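Local coordinates for protection of telomeres protein poz1 (Schizosaccharomyces pombe, PDB 5WE0) that binds telomeric DNA and negatively regulates telomerase and telomere length, at residues N12-F17 / A36-L41; E21-M26 / F60-F65. All coordinates share one frame; numbering follows the deposited sequence.

Contact 1 of 2, residues N12-F17 / A36-L41; sequences NTLETF and ACLRYL
Leu14 reaches from helix 2-18 to Cys37 and sets its branch point and both methyl groups around that residue's CB. Its CG lies 3.7 Å from Cys37 CB, and its CD2 packs on the same carbon. The other methyl, CD1, also meets Leu38 CD2 at 3.7 Å and Leu41 CD1 at 4.0 Å, so three residues of helix 31-43 share one leucine. The side chains of Leu14 and Leu38 cross at about a right angle. Thr13 adds a lighter touch: its CG2, anti to the backbone N, stands 4.1 Å from Cys37 SG, while its hydroxyl makes a weak hydrogen bond back to Ser9 O in its own helix. An alanine in place of Leu14 would probably leave a gap between the helices, with Cys37 CB, Leu38 CD2 and Leu41 CD1 losing the Leu14 branch they pack on. Segments 12-17 and 36-41 run roughly antiparallel, 144° between their directions, their axes 10.5 Å apart at closest approach. Met56 of helix 54-64 packs on both Leu14 and Leu38, while aromatic side chains of another protein chain pack on Leu38 and Leu41. With no hydrogen bond between the two segments, this antiparallel helix pair depends here on the fit of apolar side chains.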
# COMPACT_ATOMS: atom_id res chain seq x y z
N ASN A 12 18.11 2.74 10.34
CA ASN A 12 18.01 1.99 11.59
C ASN A 12 17.18 2.73 12.63
O ASN A 12 16.42 2.11 13.38
CB ASN A 12 19.40 1.68 12.14
CG ASN A 12 20.18 0.77 11.23
OD1 ASN A 12 21.33 1.05 10.87
ND2 ASN A 12 19.55 -0.32 10.81
N THR A 13 17.32 4.05 12.70
CA THR A 13 16.46 4.81 13.60
C THR A 13 14.99 4.71 13.19
O THR A 13 14.11 4.57 14.06
CB THR A 13 16.93 6.27 13.65
OG1 THR A 13 18.21 6.33 14.30
CG2 THR A 13 15.90 7.15 14.40
N LEU A 14 14.69 4.83 11.89
CA LEU A 14 13.29 4.73 11.47
C LEU A 14 12.69 3.37 11.83
O LEU A 14 11.51 3.28 12.21
CB LEU A 14 13.15 5.01 9.97
CG LEU A 14 12.99 6.48 9.59
CD1 LEU A 14 12.78 6.62 8.09
CD2 LEU A 14 11.85 7.16 10.36
N GLU A 15 13.51 2.30 11.74
CA GLU A 15 13.05 0.96 12.11
C GLU A 15 12.45 0.93 13.50
O GLU A 15 11.39 0.32 13.72
CB GLU A 15 14.22 -0.02 12.08
CG GLU A 15 14.65 -0.50 10.74
CD GLU A 15 15.31 -1.87 10.83
OE1 GLU A 15 14.97 -2.64 11.76
OE2 GLU A 15 16.15 -2.19 9.95
N THR A 16 13.11 1.58 14.46
CA THR A 16 12.61 1.57 15.83
C THR A 16 11.36 2.41 15.97
O THR A 16 10.65 2.28 16.98
CB THR A 16 13.69 2.04 16.82
OG1 THR A 16 13.70 3.47 16.90
CG2 THR A 16 15.08 1.51 16.41
N PHE A 17 11.08 3.31 15.03
CA PHE A 17 9.81 4.01 15.08
C PHE A 17 8.75 3.30 14.25
O PHE A 17 7.55 3.36 14.58
CB PHE A 17 9.95 5.46 14.58
CG PHE A 17 10.61 6.40 15.58
CD1 PHE A 17 11.99 6.52 15.62
CD2 PHE A 17 9.85 7.11 16.48
CE1 PHE A 17 12.61 7.37 16.55
CE2 PHE A 17 10.46 7.96 17.42
CZ PHE A 17 11.84 8.09 17.44
N ALA A 36 12.03 14.47 9.82
CA ALA A 36 13.43 14.82 9.58
C ALA A 36 14.20 13.64 9.01
O ALA A 36 15.08 13.82 8.16
CB ALA A 36 14.06 15.33 10.88
N CYS A 37 13.93 12.42 9.51
CA CYS A 37 14.57 11.22 8.96
C CYS A 37 14.17 10.98 7.50
O CYS A 37 15.03 10.73 6.65
CB CYS A 37 14.22 9.99 9.80
SG CYS A 37 15.02 9.91 11.43
N LEU A 38 12.86 11.01 7.21
CA LEU A 38 12.40 10.79 5.84
C LEU A 38 12.99 11.82 4.90
O LEU A 38 13.42 11.49 3.79
CB LEU A 38 10.87 10.84 5.77
CG LEU A 38 10.14 9.69 6.44
CD1 LEU A 38 8.70 9.97 6.31
CD2 LEU A 38 10.52 8.40 5.73
N ARG A 39 12.99 13.09 5.32
CA ARG A 39 13.53 14.13 4.46
C ARG A 39 15.02 13.92 4.22
O ARG A 39 15.50 14.08 3.10
CB ARG A 39 13.27 15.52 5.03
CG ARG A 39 13.35 16.59 3.94
CD ARG A 39 13.34 18.02 4.48
NE ARG A 39 13.18 18.99 3.39
CZ ARG A 39 14.17 19.39 2.58
NH1 ARG A 39 15.40 18.88 2.70
NH2 ARG A 39 13.93 20.28 1.62
N TYR A 40 15.77 13.56 5.27
CA TYR A 40 17.20 13.32 5.07
C TYR A 40 17.43 12.22 4.04
O TYR A 40 18.26 12.37 3.14
CB TYR A 40 17.90 12.96 6.38
CG TYR A 40 19.41 12.92 6.19
CD1 TYR A 40 20.16 14.10 6.22
CD2 TYR A 40 20.07 11.73 5.90
CE1 TYR A 40 21.52 14.09 6.02
CE2 TYR A 40 21.44 11.71 5.69
CZ TYR A 40 22.16 12.89 5.76
OH TYR A 40 23.51 12.90 5.55
N LEU A 41 16.71 11.10 4.17
CA LEU A 41 16.86 10.03 3.17
C LEU A 41 16.38 10.49 1.80
O LEU A 41 16.97 10.11 0.78
CB LEU A 41 16.09 8.79 3.61
CG LEU A 41 16.63 8.04 4.84
CD1 LEU A 41 15.66 6.96 5.27
CD2 LEU A 41 18.00 7.44 4.55

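Contact 2 of 2, residues E21-M26 / F60-F65; sequences ENHYDM and FIEYCF
Glu62 takes two hydrogen bonds from the loop at 21-26, one on each carboxylate oxygen. His23 ND1 donates to Glu62 OE2 at 2.9 Å in a nearly straight bond, 171° at the hydrogen. The acceptor lies in the imidazole plane, yet the ring stands 79° from the carboxylate plane and approaches OE2 from above it. The backbone Tyr24 N gives the second bond, to Glu62 OE1 at 2.9 Å, again from above the carboxylate plane. Glu62 is extended beyond CG (chi2 175°), which carries CD out to the loop. Lys224 forms a salt bridge with OE2, and Ser217 hydrogen-bonds His23 NE2, so helix 209-230 grips both partners. A water donates a hydrogen bond to Glu62 O; its very short approach to Tyr24 O leaves a bridge between the main chains doubtful. Farther out, Tyr63 packs against Met26: its CE1 lies 3.8 Å from Met26 CB, and its OH lies 3.7 Å from Met26 CE. Tyr24 CD2 meets Tyr63 CB at 4.3 Å with the edge of its ring. An aromatic side chain of another protein chain stacks on Tyr63, whose backbone O accepts a hydrogen bond from a basic side chain of that chain. The lysine would probably favour an ionised Glu62, whose charge would strengthen both bonds and fasten the loop to helix 54-64.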
# COMPACT_ATOMS: atom_id res chain seq x y z
N GLU A 21 4.16 -4.35 16.30
CA GLU A 21 3.41 -5.61 16.41
C GLU A 21 2.11 -5.52 15.62
O GLU A 21 1.76 -6.44 14.86
CB GLU A 21 3.13 -5.92 17.88
CG GLU A 21 2.22 -7.13 18.06
CD GLU A 21 2.01 -7.52 19.52
OE1 GLU A 21 1.97 -6.61 20.38
OE2 GLU A 21 1.85 -8.73 19.79
N ASN A 22 1.37 -4.44 15.82
CA ASN A 22 0.21 -4.13 15.01
C ASN A 22 0.61 -3.11 13.94
O ASN A 22 1.71 -3.21 13.39
CB ASN A 22 -0.95 -3.64 15.87
CG ASN A 22 -1.31 -4.62 16.97
OD1 ASN A 22 -1.65 -5.78 16.70
ND2 ASN A 22 -1.18 -4.18 18.22
N HIS A 23 -0.25 -2.15 13.64
CA HIS A 23 -0.00 -1.26 12.51
C HIS A 23 0.56 0.08 12.96
O HIS A 23 0.13 0.64 13.98
CB HIS A 23 -1.28 -1.05 11.70
CG HIS A 23 -1.84 -2.30 11.12
ND1 HIS A 23 -1.09 -3.16 10.34
CD2 HIS A 23 -3.07 -2.86 11.22
CE1 HIS A 23 -1.85 -4.18 9.97
NE2 HIS A 23 -3.05 -4.02 10.48
N TYR A 24 1.50 0.60 12.19
CA TYR A 24 2.07 1.91 12.47
C TYR A 24 1.04 3.02 12.26
O TYR A 24 0.14 2.93 11.41
CB TYR A 24 3.30 2.14 11.59
CG TYR A 24 3.81 3.56 11.68
CD1 TYR A 24 4.63 3.96 12.73
CD2 TYR A 24 3.41 4.51 10.75
CE1 TYR A 24 5.07 5.29 12.83
CE2 TYR A 24 3.85 5.82 10.84
CZ TYR A 24 4.68 6.20 11.87
OH TYR A 24 5.09 7.51 11.93
N ASP A 25 1.17 4.07 13.07
CA ASP A 25 0.45 5.32 12.84
C ASP A 25 1.33 6.45 13.34
O ASP A 25 2.05 6.29 14.33
CB ASP A 25 -0.93 5.34 13.52
CG ASP A 25 -1.72 6.64 13.25
OD1 ASP A 25 -1.58 7.26 12.15
OD2 ASP A 25 -2.48 7.06 14.15
N MET A 26 1.27 7.60 12.67
CA MET A 26 2.14 8.70 13.09
C MET A 26 1.57 9.34 14.34
O MET A 26 0.40 9.71 14.38
CB MET A 26 2.31 9.75 12.01
CG MET A 26 3.31 10.82 12.49
SD MET A 26 4.77 10.96 11.43
CE MET A 26 4.09 11.93 10.09
N PHE A 60 4.53 2.62 5.16
CA PHE A 60 3.81 3.51 4.25
C PHE A 60 2.39 3.02 4.03
O PHE A 60 1.44 3.79 4.12
CB PHE A 60 4.52 3.64 2.91
CG PHE A 60 3.70 4.42 1.93
CD1 PHE A 60 3.62 5.80 2.02
CD2 PHE A 60 2.90 3.76 0.99
CE1 PHE A 60 2.82 6.52 1.15
CE2 PHE A 60 2.10 4.47 0.13
CZ PHE A 60 2.05 5.85 0.21
N ILE A 61 2.24 1.73 3.74
CA ILE A 61 0.92 1.17 3.49
C ILE A 61 0.03 1.30 4.72
O ILE A 61 -1.15 1.67 4.62
CB ILE A 61 1.04 -0.31 3.04
CG1 ILE A 61 1.71 -0.38 1.66
CG2 ILE A 61 -0.32 -1.00 3.06
CD1 ILE A 61 0.97 0.43 0.57
N GLU A 62 0.57 0.98 5.90
CA GLU A 62 -0.20 1.13 7.13
C GLU A 62 -0.61 2.59 7.35
O GLU A 62 -1.73 2.87 7.81
CB GLU A 62 0.62 0.62 8.32
CG GLU A 62 0.91 -0.90 8.24
CD GLU A 62 1.81 -1.37 9.36
OE1 GLU A 62 2.67 -0.56 9.81
OE2 GLU A 62 1.66 -2.55 9.80
N TYR A 63 0.28 3.54 7.06
CA TYR A 63 -0.02 4.96 7.27
C TYR A 63 -0.99 5.46 6.21
O TYR A 63 -2.05 6.02 6.54
CB TYR A 63 1.29 5.76 7.24
CG TYR A 63 1.16 7.26 7.53
CD1 TYR A 63 0.43 7.72 8.62
CD2 TYR A 63 1.79 8.20 6.72
CE1 TYR A 63 0.31 9.09 8.88
CE2 TYR A 63 1.68 9.56 6.98
CZ TYR A 63 0.95 9.99 8.06
OH TYR A 63 0.84 11.33 8.32
N CYS A 64 -0.69 5.18 4.94
CA CYS A 64 -1.52 5.63 3.82
C CYS A 64 -2.98 5.21 3.96
O CYS A 64 -3.90 6.01 3.71
CB CYS A 64 -0.93 5.08 2.53
SG CYS A 64 -1.85 5.52 1.07
N PHE A 65 -3.23 3.95 4.30
CA PHE A 65 -4.59 3.45 4.40
C PHE A 65 -5.09 3.44 5.84
O PHE A 65 -6.18 2.93 6.10
CB PHE A 65 -4.72 2.06 3.76
CG PHE A 65 -4.48 2.08 2.29
CD1 PHE A 65 -5.44 2.59 1.43
CD2 PHE A 65 -3.27 1.66 1.76
CE1 PHE A 65 -5.21 2.66 0.07
CE2 PHE A 65 -3.04 1.72 0.40
CZ PHE A 65 -4.01 2.23 -0.44
O HOH W 1 -2.22 3.27 10.68

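Overall arrangement
Both contacts begin from the N-terminal part of the chain but lie at different depths: the centre of contact 1 lies about 19 Å from the centre of the chain, that of contact 2 about 9 Å. Even so, the outer one is the more thoroughly buried, and it is purely apolar, helix against helix. Contact 2 sets a loop against the last turns of helix 54-64 and combines a polar centre with packing round Tyr63, and one of its touching residues is exposed. Their segments alternate along the sequence. The centres of contact 1 and contact 2 are about 15 Å apart, and the two touch where Phe17 O meets Tyr24 CD1 at 3.5 Å. Helix 54-64 serves both: its Met56 packs on contact 1, and its C-terminal end forms one side of contact 2.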